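PDB 5TS9: chorismate mutase from Paraburkholderia phymatum, which probably catalyses the rearrangement of chorismate to prephenate, the reaction assigned to its all-helical family of type II chorismate mutases. Local coordinates for residues N72-Q77 and A119-N124; Q12-P17 and Q126-L131; A23-T28 and E79-V84; D30-S35 and E83-L88. All coordinates share one frame; numbering follows the deposited sequence. Where two conformers were deposited one is given.

From the N terminus, residues 12-17 come first, and interaction 2 joins them to 126-131, closing the longest of the four loops and enclosing the other three contacts. Interaction 3 then ties 23-28 to 79-84, and one to two turns further along the same two helices interaction 4 ties 30-35 to 83-88; Glu83 and Val84 belong to both. Interaction 1 starts inside those loops, at 72-77, and ends beyond them, at 119-124, so that it crosses both. Helix 16-39 is thereby bound to helix 67-95, helix 67-95 to helix 106-128, and the end of helix 106-128 back to the N-terminal region. Interactions 2 and 4 lie on opposite sides of the chain's centre.

Interaction 1. Residues N72-Q77 and A119-N124; sequences NIFSDQ and ASIMQN
Phe74 of helix 67-95 reaches across to Ile121 and Met122 of helix 106-128. The closest touch is that of the Met122 methyl, CE, with ring atom CE1 of Phe74 at 3.5 Å, the thioether chain running at about a right angle to the phenylalanine side chain. One corner further round the ring, Phe74 CZ packs on Ile121 CG2 at 4.0 Å. That methyl also forms the looser contact with Ile73, CG2 to CG2, at 4.4 Å. Met122 extends beyond CG with CE anti to CB (chi3 -176°), which carries the methyl out to the ring.

Behind this first shell, Gln77 is folded back on its own helix. Its NE2 donates to Ile73 O at 3.1 Å, while Gln77 N reaches the same oxygen from the opposite face of the carbonyl plane; NE2 also bonds to Ala165 O. The segment axes, inclined at 132°, stay 12.0 Å apart, a separation bridged by Phe74 with Ile121 and Met122: apolar packing between two helices of the all-helical chorismate mutase fold. Helix 46-59 adds Ala56 against both Phe74 and Met122, while Ser21 and Met22 of helix 16-39 pack against Ile121 and Gln77, respectively.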
loop_
_atom_site.group_PDB
_atom_site.type_symbol
_atom_site.label_atom_id
_atom_site.label_comp_id
_atom_site.label_asym_id
_atom_site.label_seq_id
_atom_site.Cartn_x
_atom_site.Cartn_y
_atom_site.Cartn_z
ATOM N N ASN A 72 13.760 -5.718 0.451
ATOM C CA ASN A 72 12.585 -5.486 1.285
ATOM C C ASN A 72 12.288 -4.001 1.408
ATOM O O ASN A 72 11.127 -3.576 1.297
ATOM C CB ASN A 72 12.793 -6.092 2.671
ATOM C CG ASN A 72 12.817 -7.615 2.644
ATOM O OD1 ASN A 72 12.397 -8.239 1.666
ATOM N ND2 ASN A 72 13.292 -8.215 3.724
ATOM N N ILE A 73 13.326 -3.207 1.686
ATOM C CA ILE A 73 13.148 -1.770 1.892
ATOM C C ILE A 73 12.618 -1.109 0.626
ATOM O O ILE A 73 11.702 -0.277 0.676
ATOM C CB ILE A 73 14.471 -1.120 2.348
ATOM C CG1 ILE A 73 14.849 -1.552 3.782
ATOM C CG2 ILE A 73 14.387 0.415 2.242
ATOM C CD1 ILE A 73 13.961 -0.951 4.868
ATOM N N PHE A 74 13.192 -1.447 -0.525
ATOM C CA PHE A 74 12.762 -0.744 -1.721
ATOM C C PHE A 74 11.482 -1.325 -2.304
ATOM O O PHE A 74 10.725 -0.578 -2.932
ATOM C CB PHE A 74 13.910 -0.681 -2.725
ATOM C CG PHE A 74 14.898 0.407 -2.387
ATOM C CD1 PHE A 74 15.885 0.189 -1.431
ATOM C CD2 PHE A 74 14.786 1.669 -2.958
ATOM C CE1 PHE A 74 16.777 1.197 -1.077
ATOM C CE2 PHE A 74 15.661 2.683 -2.620
ATOM C CZ PHE A 74 16.664 2.451 -1.667
ATOM N N SER A 75 11.194 -2.616 -2.094
ATOM C CA SER A 75 9.833 -3.085 -2.373
ATOM C C SER A 75 8.830 -2.289 -1.561
ATOM O O SER A 75 7.801 -1.853 -2.084
ATOM C CB SER A 75 9.670 -4.575 -2.061
ATOM O OG SER A 75 10.687 -5.360 -2.670
ATOM N N ASP A 76 9.139 -2.047 -0.287
ATOM C CA ASP A 76 8.267 -1.209 0.534
ATOM C C ASP A 76 8.144 0.199 -0.034
ATOM O O ASP A 76 7.054 0.774 -0.019
ATOM C CB ASP A 76 8.781 -1.170 1.978
ATOM C CG ASP A 76 8.559 -2.498 2.712
ATOM O OD1 ASP A 76 7.661 -3.286 2.279
ATOM O OD2 ASP A 76 9.263 -2.746 3.720
ATOM N N GLN A 77 9.247 0.768 -0.531
ATOM C CA GLN A 77 9.199 2.111 -1.110
ATOM C C GLN A 77 8.316 2.160 -2.341
ATOM O O GLN A 77 7.582 3.141 -2.542
ATOM C CB GLN A 77 10.599 2.605 -1.499
ATOM C CG GLN A 77 11.620 2.690 -0.383
ATOM C CD GLN A 77 11.061 3.255 0.904
ATOM O OE1 GLN A 77 10.804 4.456 1.013
ATOM N NE2 GLN A 77 10.906 2.398 1.907
ATOM N N ALA A 119 20.553 6.333 -2.830
ATOM C CA ALA A 119 21.778 6.432 -2.061
ATOM C C ALA A 119 21.533 7.029 -0.674
ATOM O O ALA A 119 22.079 6.538 0.322
ATOM C CB ALA A 119 22.785 7.267 -2.840
ATOM N N SER A 120 20.735 8.100 -0.579
ATOM C CA SER A 120 20.559 8.727 0.726
ATOM C C SER A 120 19.778 7.826 1.673
ATOM O O SER A 120 20.059 7.811 2.876
ATOM C CB SER A 120 19.866 10.076 0.583
ATOM O OG SER A 120 18.477 9.904 0.398
ATOM N N ILE A 121 18.814 7.062 1.160
ATOM C CA ILE A 121 18.090 6.117 2.004
ATOM C C ILE A 121 19.037 5.033 2.506
ATOM O O ILE A 121 19.040 4.685 3.691
ATOM C CB ILE A 121 16.911 5.504 1.230
ATOM C CG1 ILE A 121 15.765 6.515 1.106
ATOM C CG2 ILE A 121 16.484 4.219 1.911
ATOM C CD1 ILE A 121 14.689 6.112 0.098
ATOM N N MET A 122 19.849 4.480 1.606
ATOM C CA MET A 122 20.820 3.472 2.025
ATOM C C MET A 122 21.859 4.057 2.971
ATOM O O MET A 122 22.252 3.400 3.942
ATOM C CB MET A 122 21.478 2.834 0.804
ATOM C CG MET A 122 20.505 1.910 0.035
ATOM S SD MET A 122 21.339 1.012 -1.269
ATOM C CE MET A 122 19.979 0.147 -2.022
ATOM N N GLN A 123 22.312 5.287 2.723
ATOM C CA GLN A 123 23.282 5.878 3.643
ATOM C C GLN A 123 22.673 6.060 5.026
ATOM O O GLN A 123 23.327 5.805 6.045
ATOM C CB GLN A 123 23.790 7.215 3.099
ATOM C CG GLN A 123 24.764 7.927 4.048
ATOM C CD GLN A 123 26.003 7.089 4.360
ATOM O OE1 GLN A 123 26.197 6.647 5.500
ATOM N NE2 GLN A 123 26.844 6.865 3.351
ATOM N N ASN A 124 21.407 6.484 5.075
ATOM C CA ASN A 124 20.706 6.655 6.344
ATOM C C ASN A 124 20.430 5.316 7.025
ATOM O O ASN A 124 20.511 5.218 8.254
ATOM C CB ASN A 124 19.399 7.410 6.098
ATOM C CG ASN A 124 19.637 8.871 5.754
ATOM O OD1 ASN A 124 20.666 9.433 6.120
ATOM N ND2 ASN A 124 18.697 9.488 5.055
#

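Interaction 2. Residues Q12-P17 and Q126-L131; sequences QDAFVP and QSVAPL
Phe15 lies against Val128 and Leu131, and following it outward shows how one ring carries much of the contact that, in this all-helical fold, joins the N-terminal region to the C-terminal end of helix 106-128 and the chain leaving it. At CB the side chain turns so that CG stands anti to the carbonyl carbon, beside the backbone N (chi1 -72°). Beyond CG, the CD1 side of the ring runs beneath Val128, with CD1 3.7 Å from Val128 CG2. Next comes CE1, 3.5 Å from the same methyl and also touching Val128 CG1. CG2 is thus placed over one ring face, offset toward the rim, in a CH-pi contact 3.8 Å from the centroid of the Phe15 ring.

At the tip the neighbour changes. CZ meets Leu131 twice: its CB at 3.6 Å and its backbone O at 3.5 Å, the oxygen lying at the ring edge and in the ring plane. CE2, on the far side of CZ, makes a looser contact with Leu131 CB. Beside the ring, Ala14 CB presses on Leu131 CD1 at 3.4 Å, tighter than an ordinary van der Waals contact.

Cys137, which is disulfide-bonded to Cys170, and Leu140 of helix 137-151 also pack against Phe15, as does Ile169, so the ring is buried where both ends of the chain meet.

No hydrogen bond crosses between the segments. The contact depends on shape and dispersion, and the carbonyl oxygen at the ring edge faces the slightly positive C-H rim, an arrangement that is probably mildly favourable electrostatically.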
loop_
_atom_site.group_PDB
_atom_site.type_symbol
_atom_site.label_atom_id
_atom_site.label_comp_id
_atom_site.label_asym_id
_atom_site.label_seq_id
_atom_site.Cartn_x
_atom_site.Cartn_y
_atom_site.Cartn_z
ATOM N N GLN A 12 14.748 8.869 19.843
ATOM C CA GLN A 12 13.498 9.243 19.185
ATOM C C GLN A 12 13.736 10.117 17.963
ATOM O O GLN A 12 12.867 10.192 17.088
ATOM C CB GLN A 12 12.574 9.964 20.175
ATOM N N ASP A 13 14.889 10.787 17.895
ATOM C CA ASP A 13 15.288 11.545 16.721
ATOM C C ASP A 13 16.081 10.722 15.726
ATOM O O ASP A 13 16.200 11.135 14.567
ATOM C CB ASP A 13 16.157 12.752 17.110
ATOM C CG ASP A 13 15.360 13.867 17.735
ATOM O OD1 ASP A 13 15.980 14.872 18.143
ATOM O OD2 ASP A 13 14.116 13.733 17.830
ATOM N N ALA A 14 16.638 9.587 16.158
ATOM C CA ALA A 14 17.677 8.922 15.372
ATOM C C ALA A 14 17.163 8.437 14.019
ATOM O O ALA A 14 17.929 8.369 13.046
ATOM C CB ALA A 14 18.251 7.754 16.165
ATOM N N PHE A 15 15.886 8.093 13.930
ATOM C CA PHE A 15 15.330 7.619 12.670
ATOM C C PHE A 15 14.824 8.752 11.787
ATOM O O PHE A 15 14.358 8.488 10.664
ATOM C CB PHE A 15 14.202 6.611 12.943
ATOM C CG PHE A 15 14.693 5.283 13.462
ATOM C CD1 PHE A 15 15.240 4.349 12.601
ATOM C CD2 PHE A 15 14.632 4.980 14.815
ATOM C CE1 PHE A 15 15.712 3.126 13.073
ATOM C CE2 PHE A 15 15.102 3.765 15.296
ATOM C CZ PHE A 15 15.636 2.836 14.431
ATOM N N VAL A 16 14.906 9.999 12.245
ATOM C CA VAL A 16 14.257 11.084 11.505
ATOM C C VAL A 16 14.906 11.323 10.144
ATOM O O VAL A 16 14.172 11.484 9.160
ATOM C CB VAL A 16 14.218 12.380 12.325
ATOM C CG1 VAL A 16 13.935 13.558 11.412
ATOM C CG2 VAL A 16 13.147 12.274 13.391
ATOM N N PRO A 17 16.244 11.393 10.020
ATOM C CA PRO A 17 16.820 11.554 8.671
ATOM C C PRO A 17 16.472 10.416 7.714
ATOM O O PRO A 17 16.225 10.663 6.525
ATOM C CB PRO A 17 18.333 11.644 8.946
ATOM C CG PRO A 17 18.433 12.143 10.349
ATOM C CD PRO A 17 17.284 11.481 11.064
ATOM N N GLN A 126 22.272 2.609 6.839
ATOM C CA GLN A 126 23.559 2.267 7.425
ATOM C C GLN A 126 23.815 3.069 8.697
ATOM O O GLN A 126 24.219 2.512 9.723
ATOM C CB GLN A 126 24.662 2.504 6.396
ATOM C CG GLN A 126 26.050 2.232 6.923
ATOM C CD GLN A 126 27.104 2.457 5.866
ATOM O OE1 GLN A 126 26.989 3.364 5.042
ATOM N NE2 GLN A 126 28.130 1.618 5.869
ATOM N N SER A 127 23.569 4.378 8.654
ATOM C CA SER A 127 23.819 5.215 9.824
ATOM C C SER A 127 23.005 4.777 11.035
ATOM O O SER A 127 23.472 4.913 12.167
ATOM C CB SER A 127 23.518 6.678 9.506
ATOM O OG SER A 127 24.402 7.172 8.526
ATOM N N VAL A 128 21.795 4.249 10.834
ATOM C CA VAL A 128 20.934 3.920 11.967
ATOM C C VAL A 128 20.924 2.419 12.262
ATOM O O VAL A 128 20.171 1.964 13.133
ATOM C CB VAL A 128 19.512 4.466 11.754
ATOM C CG1 VAL A 128 18.674 3.536 10.873
ATOM C CG2 VAL A 128 18.846 4.724 13.076
ATOM N N ALA A 129 21.769 1.648 11.577
ATOM C CA ALA A 129 21.911 0.205 11.719
ATOM C C ALA A 129 21.887 -0.277 13.169
ATOM O O ALA A 129 21.219 -1.275 13.457
ATOM C CB ALA A 129 23.205 -0.260 11.046
ATOM N N PRO A 130 22.598 0.373 14.107
ATOM C CA PRO A 130 22.535 -0.108 15.496
ATOM C C PRO A 130 21.125 -0.194 16.057
ATOM O O PRO A 130 20.801 -1.197 16.698
ATOM C CB PRO A 130 23.382 0.917 16.264
ATOM C CG PRO A 130 24.330 1.428 15.269
ATOM C CD PRO A 130 23.574 1.476 13.973
ATOM N N LEU A 131 20.270 0.805 15.821
ATOM C CA LEU A 131 18.973 0.850 16.487
ATOM C C LEU A 131 17.893 0.037 15.790
ATOM O O LEU A 131 16.754 0.025 16.269
ATOM C CB LEU A 131 18.497 2.293 16.622
ATOM C CG LEU A 131 19.564 3.203 17.214
ATOM C CD1 LEU A 131 19.386 4.574 16.658
ATOM C CD2 LEU A 131 19.483 3.220 18.729
#

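Interaction 3. Residues A23-T28 and E79-V84; sequences ADRLNT and EANKEV
The guanidinium of Arg25 and the carboxamide of Asn81 stand almost perpendicular, their planes 84° apart, and a water joins them within the all-helical type II chorismate mutase fold, where helix 16-39 meets helix 67-95. This water lies at the edge of the guanidinium, in its plane, and accepts from Arg25 NH1 at 3.0 Å. It accepts from Asn81 ND2 as well, at 2.9 Å, and so couples the two groups. Arg25 reaches it through a chain extended from CG to NE.

The other end of the amide is bridged in the same way. A second water donates to Asn81 OD1 at 2.8 Å and to Thr28 OG1 at 2.9 Å. Thr28 spends its own proton on Arg25 O, 2.7 Å from OG1 and nearly along the C=O axis, which fixes the hydroxyl as an acceptor toward the water. Gln85 is a further partner of Asn81. Buried polar groups are thus linked across the helix interface by two bridging waters.

The axes of the two short segments are inclined at 43°. On the surface of helix 67-95 away from this contact, Glu79 forms a salt bridge with Lys82 and another with Arg164 of the second subunit, so the helix also serves the dimer.

Beside these polar groups, Leu26 packs on the other helix. It has CG anti to the backbone N, and its CD1 branch lies 3.5 Å from Ala80 O. The same methyl also touches Val84 CG2, at 3.7 Å.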
loop_
_atom_site.group_PDB
_atom_site.type_symbol
_atom_site.label_atom_id
_atom_site.label_comp_id
_atom_site.label_asym_id
_atom_site.label_seq_id
_atom_site.Cartn_x
_atom_site.Cartn_y
_atom_site.Cartn_z
ATOM N N ALA A 23 10.254 9.953 3.048
ATOM C CA ALA A 23 9.190 10.915 2.767
ATOM C C ALA A 23 9.468 11.710 1.493
ATOM O O ALA A 23 8.545 11.964 0.711
ATOM C CB ALA A 23 8.978 11.852 3.956
ATOM N N ASP A 24 10.728 12.123 1.267
ATOM C CA ASP A 24 11.066 12.803 0.016
ATOM C C ASP A 24 10.831 11.888 -1.185
ATOM O O ASP A 24 10.345 12.332 -2.236
ATOM C CB ASP A 24 12.522 13.276 0.042
ATOM C CG ASP A 24 12.786 14.318 1.118
ATOM O OD1 ASP A 24 11.848 15.040 1.524
ATOM O OD2 ASP A 24 13.947 14.418 1.548
ATOM N N ARG A 25 11.152 10.598 -1.044
ATOM C CA ARG A 25 10.911 9.667 -2.141
ATOM C C ARG A 25 9.421 9.495 -2.375
ATOM O O ARG A 25 8.956 9.488 -3.521
ATOM C CB ARG A 25 11.560 8.312 -1.844
ATOM C CG ARG A 25 11.696 7.423 -3.096
ATOM C CD ARG A 25 12.059 5.996 -2.777
ATOM N NE ARG A 25 12.429 5.300 -4.008
ATOM C CZ ARG A 25 11.554 4.840 -4.901
ATOM N NH1 ARG A 25 10.256 4.960 -4.682
ATOM N NH2 ARG A 25 11.990 4.250 -6.012
ATOM N N LEU A 26 8.663 9.365 -1.287
ATOM C CA LEU A 26 7.220 9.224 -1.390
ATOM C C LEU A 26 6.610 10.390 -2.154
ATOM O O LEU A 26 5.695 10.197 -2.955
ATOM C CB LEU A 26 6.617 9.109 0.012
ATOM C CG LEU A 26 5.128 8.783 0.106
ATOM C CD1 LEU A 26 4.799 7.419 -0.567
ATOM C CD2 LEU A 26 4.726 8.786 1.580
ATOM N N ASN A 27 7.130 11.599 -1.952
ATOM C CA ASN A 27 6.504 12.779 -2.533
ATOM C C ASN A 27 6.639 12.845 -4.050
ATOM O O ASN A 27 5.890 13.596 -4.680
ATOM C CB ASN A 27 7.078 14.053 -1.900
ATOM C CG ASN A 27 6.405 14.402 -0.572
ATOM O OD1 ASN A 27 5.188 14.232 -0.405
ATOM N ND2 ASN A 27 7.193 14.890 0.380
ATOM N N THR A 28 7.582 12.109 -4.660
ATOM C CA THR A 28 7.583 12.022 -6.121
ATOM C C THR A 28 6.304 11.381 -6.666
ATOM O O THR A 28 5.975 11.598 -7.833
ATOM C CB THR A 28 8.774 11.217 -6.637
ATOM O OG1 THR A 28 8.657 9.856 -6.181
ATOM C CG2 THR A 28 10.098 11.828 -6.165
ATOM N N GLU A 79 5.813 0.134 -3.168
ATOM C CA GLU A 79 4.407 -0.073 -2.808
ATOM C C GLU A 79 3.809 1.167 -2.155
ATOM O O GLU A 79 2.644 1.493 -2.384
ATOM C CB GLU A 79 4.257 -1.276 -1.870
ATOM C CG GLU A 79 4.614 -2.606 -2.500
ATOM C CD GLU A 79 3.710 -2.957 -3.658
ATOM O OE1 GLU A 79 2.502 -2.647 -3.590
ATOM O OE2 GLU A 79 4.199 -3.540 -4.639
ATOM N N ALA A 80 4.575 1.861 -1.308
ATOM C CA ALA A 80 4.026 3.081 -0.719
ATOM C C ALA A 80 3.783 4.125 -1.806
ATOM O O ALA A 80 2.778 4.845 -1.786
ATOM C CB ALA A 80 4.974 3.628 0.351
ATOM N N ASN A 81 4.689 4.193 -2.774
ATOM C CA ASN A 81 4.536 5.143 -3.871
ATOM C C ASN A 81 3.288 4.832 -4.696
ATOM O O ASN A 81 2.514 5.733 -5.033
ATOM C CB ASN A 81 5.805 5.118 -4.725
ATOM C CG ASN A 81 6.147 6.489 -5.297
ATOM O OD1 ASN A 81 5.601 6.897 -6.323
ATOM N ND2 ASN A 81 7.041 7.201 -4.631
ATOM N N LYS A 82 3.067 3.558 -5.024
ATOM C CA LYS A 82 1.840 3.192 -5.735
ATOM C C LYS A 82 0.589 3.480 -4.902
ATOM O O LYS A 82 -0.430 3.897 -5.449
ATOM C CB LYS A 82 1.888 1.719 -6.155
ATOM C CG LYS A 82 3.103 1.400 -7.054
ATOM C CD LYS A 82 3.036 0.002 -7.669
ATOM C CE LYS A 82 3.194 -1.060 -6.601
ATOM N NZ LYS A 82 3.192 -2.439 -7.239
ATOM N N GLU A 83 0.637 3.254 -3.583
ATOM C CA GLU A 83 -0.495 3.594 -2.715
ATOM C C GLU A 83 -0.943 5.035 -2.928
ATOM O O GLU A 83 -2.140 5.329 -3.061
ATOM C CB GLU A 83 -0.103 3.376 -1.251
ATOM C CG GLU A 83 -1.135 3.824 -0.245
ATOM C CD GLU A 83 -0.773 3.450 1.198
ATOM O OE1 GLU A 83 -1.594 3.690 2.098
ATOM O OE2 GLU A 83 0.330 2.914 1.437
ATOM N N VAL A 84 0.014 5.954 -2.947
ATOM C CA VAL A 84 -0.318 7.355 -3.170
ATOM C C VAL A 84 -0.848 7.548 -4.588
ATOM O O VAL A 84 -1.882 8.187 -4.792
ATOM C CB VAL A 84 0.905 8.245 -2.892
ATOM C CG1 VAL A 84 0.628 9.698 -3.283
ATOM C CG2 VAL A 84 1.267 8.171 -1.408
HETATM O O HOH W 1 8.437 5.854 -2.491
HETATM O O HOH W 2 7.782 7.723 -7.883
#

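Interaction 4. Residues D30-S35 and E83-L88; sequences DQVALS and EVQYAL
Ala33 and Leu88 mark a close helix-helix contact, partly buried, in which the later turns of helix 16-39 pack on the second half of helix 67-95. The axes of the two segments come within 8.8 Å and are inclined at 47°. Ala33 lies where the backbones are nearest, its CA 5.1 Å from Gln85 CA; its small methyl is consistent with so close an approach.

Leu88 CD1 makes two of the apolar contacts, touching Ala33 CB at 4.0 Å and the backbone of Asp30 at CA, 3.8 Å away. Its CG stands anti to the carbonyl carbon (chi1 -70°), and CD1 lies anti to CA (chi2 179°). Asp30 OD1 rests near Val84 CG1 while accepting a hydrogen bond from His158 NE2, which brings helix 156-165 to this corner.

On another flank, Val32 CG1 packs on the carboxamide of Gln85, 3.4 Å from OE1 and only slightly farther from CD and NE2. Both ends of that amide are engaged, OE1 by Lys36 NZ and NE2 by Asn81 OD1, which would hold its rotation against the valine methyl.

Beyond the contact, Ala87 packs on Ala160 of the second subunit. Long helices packed at a moderate inclination, with an alanine at the closest point and a dimer partner on another face, are in keeping with the all-helical type II chorismate mutase fold.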
loop_
_atom_site.group_PDB
_atom_site.type_symbol
_atom_site.label_atom_id
_atom_site.label_comp_id
_atom_site.label_asym_id
_atom_site.label_seq_id
_atom_site.Cartn_x
_atom_site.Cartn_y
_atom_site.Cartn_z
ATOM N N ASP A 30 3.306 12.224 -6.200
ATOM C CA ASP A 30 2.399 13.269 -6.669
ATOM C C ASP A 30 2.697 13.636 -8.115
ATOM O O ASP A 30 1.779 13.773 -8.928
ATOM C CB ASP A 30 2.499 14.510 -5.786
ATOM C CG ASP A 30 2.178 14.219 -4.338
ATOM O OD1 ASP A 30 2.392 13.070 -3.903
ATOM O OD2 ASP A 30 1.713 15.140 -3.634
ATOM N N GLN A 31 3.979 13.777 -8.466
ATOM C CA GLN A 31 4.291 14.150 -9.841
ATOM C C GLN A 31 4.200 12.959 -10.790
ATOM O O GLN A 31 3.914 13.153 -11.977
ATOM C CB GLN A 31 5.678 14.789 -9.921
ATOM C CG GLN A 31 5.720 16.274 -9.542
ATOM C CD GLN A 31 5.262 17.163 -10.686
ATOM O OE1 GLN A 31 5.301 16.761 -11.854
ATOM N NE2 GLN A 31 4.843 18.376 -10.364
ATOM N N VAL A 32 4.465 11.734 -10.326
ATOM C CA VAL A 32 4.280 10.602 -11.236
ATOM C C VAL A 32 2.788 10.394 -11.534
ATOM O O VAL A 32 2.400 10.118 -12.678
ATOM C CB VAL A 32 4.947 9.341 -10.664
ATOM C CG1 VAL A 32 4.492 8.106 -11.452
ATOM C CG2 VAL A 32 6.511 9.495 -10.705
ATOM N N ALA A 33 1.935 10.572 -10.525
ATOM C CA ALA A 33 0.484 10.508 -10.731
ATOM C C ALA A 33 0.026 11.509 -11.788
ATOM O O ALA A 33 -0.747 11.162 -12.683
ATOM C CB ALA A 33 -0.245 10.764 -9.411
ATOM N N LEU A 34 0.488 12.756 -11.693
ATOM C CA LEU A 34 0.144 13.771 -12.698
ATOM C C LEU A 34 0.512 13.313 -14.101
ATOM O O LEU A 34 -0.278 13.454 -15.048
ATOM C CB LEU A 34 0.866 15.083 -12.386
ATOM C CG LEU A 34 0.464 15.866 -11.140
ATOM C CD1 LEU A 34 1.429 17.053 -10.924
ATOM C CD2 LEU A 34 -0.999 16.334 -11.253
ATOM N N SER A 35 1.730 12.793 -14.259
ATOM C CA SER A 35 2.172 12.351 -15.571
ATOM C C SER A 35 1.299 11.221 -16.089
ATOM O O SER A 35 0.954 11.180 -17.275
ATOM C CB SER A 35 3.630 11.907 -15.504
ATOM O OG SER A 35 4.003 11.285 -16.726
ATOM N N GLU A 83 0.637 3.254 -3.583
ATOM C CA GLU A 83 -0.495 3.594 -2.715
ATOM C C GLU A 83 -0.943 5.035 -2.928
ATOM O O GLU A 83 -2.140 5.329 -3.061
ATOM C CB GLU A 83 -0.103 3.376 -1.251
ATOM C CG GLU A 83 -1.135 3.824 -0.245
ATOM C CD GLU A 83 -0.773 3.450 1.198
ATOM O OE1 GLU A 83 -1.594 3.690 2.098
ATOM O OE2 GLU A 83 0.330 2.914 1.437
ATOM N N VAL A 84 0.014 5.954 -2.947
ATOM C CA VAL A 84 -0.318 7.355 -3.170
ATOM C C VAL A 84 -0.848 7.548 -4.588
ATOM O O VAL A 84 -1.882 8.187 -4.792
ATOM C CB VAL A 84 0.905 8.245 -2.892
ATOM C CG1 VAL A 84 0.628 9.698 -3.283
ATOM C CG2 VAL A 84 1.267 8.171 -1.408
ATOM N N GLN A 85 -0.165 6.978 -5.582
ATOM C CA GLN A 85 -0.569 7.195 -6.967
ATOM C C GLN A 85 -1.997 6.709 -7.215
ATOM O O GLN A 85 -2.795 7.404 -7.851
ATOM C CB GLN A 85 0.386 6.496 -7.935
ATOM C CG GLN A 85 1.794 7.050 -7.983
ATOM C CD GLN A 85 2.663 6.265 -8.945
ATOM O OE1 GLN A 85 2.260 5.996 -10.083
ATOM N NE2 GLN A 85 3.868 5.897 -8.501
ATOM N N TYR A 86 -2.323 5.497 -6.766
ATOM C CA TYR A 86 -3.667 4.979 -7.018
ATOM C C TYR A 86 -4.723 5.865 -6.359
ATOM O O TYR A 86 -5.791 6.102 -6.932
ATOM C CB TYR A 86 -3.804 3.548 -6.498
ATOM C CG TYR A 86 -3.221 2.465 -7.376
ATOM C CD1 TYR A 86 -3.656 2.294 -8.698
ATOM C CD2 TYR A 86 -2.274 1.585 -6.871
ATOM C CE1 TYR A 86 -3.139 1.274 -9.496
ATOM C CE2 TYR A 86 -1.744 0.575 -7.648
ATOM C CZ TYR A 86 -2.185 0.416 -8.970
ATOM O OH TYR A 86 -1.641 -0.577 -9.762
ATOM N N ALA A 87 -4.451 6.333 -5.141
ATOM C CA ALA A 87 -5.437 7.132 -4.411
ATOM C C ALA A 87 -5.630 8.494 -5.063
ATOM O O ALA A 87 -6.766 8.961 -5.223
ATOM C CB ALA A 87 -5.012 7.301 -2.952
ATOM N N LEU A 88 -4.530 9.141 -5.438
ATOM C CA LEU A 88 -4.613 10.439 -6.106
ATOM C C LEU A 88 -5.369 10.322 -7.418
ATOM O O LEU A 88 -6.242 11.140 -7.716
ATOM C CB LEU A 88 -3.213 10.997 -6.361
ATOM C CG LEU A 88 -2.380 11.461 -5.168
ATOM C CD1 LEU A 88 -1.048 11.947 -5.691
ATOM C CD2 LEU A 88 -3.108 12.615 -4.446
#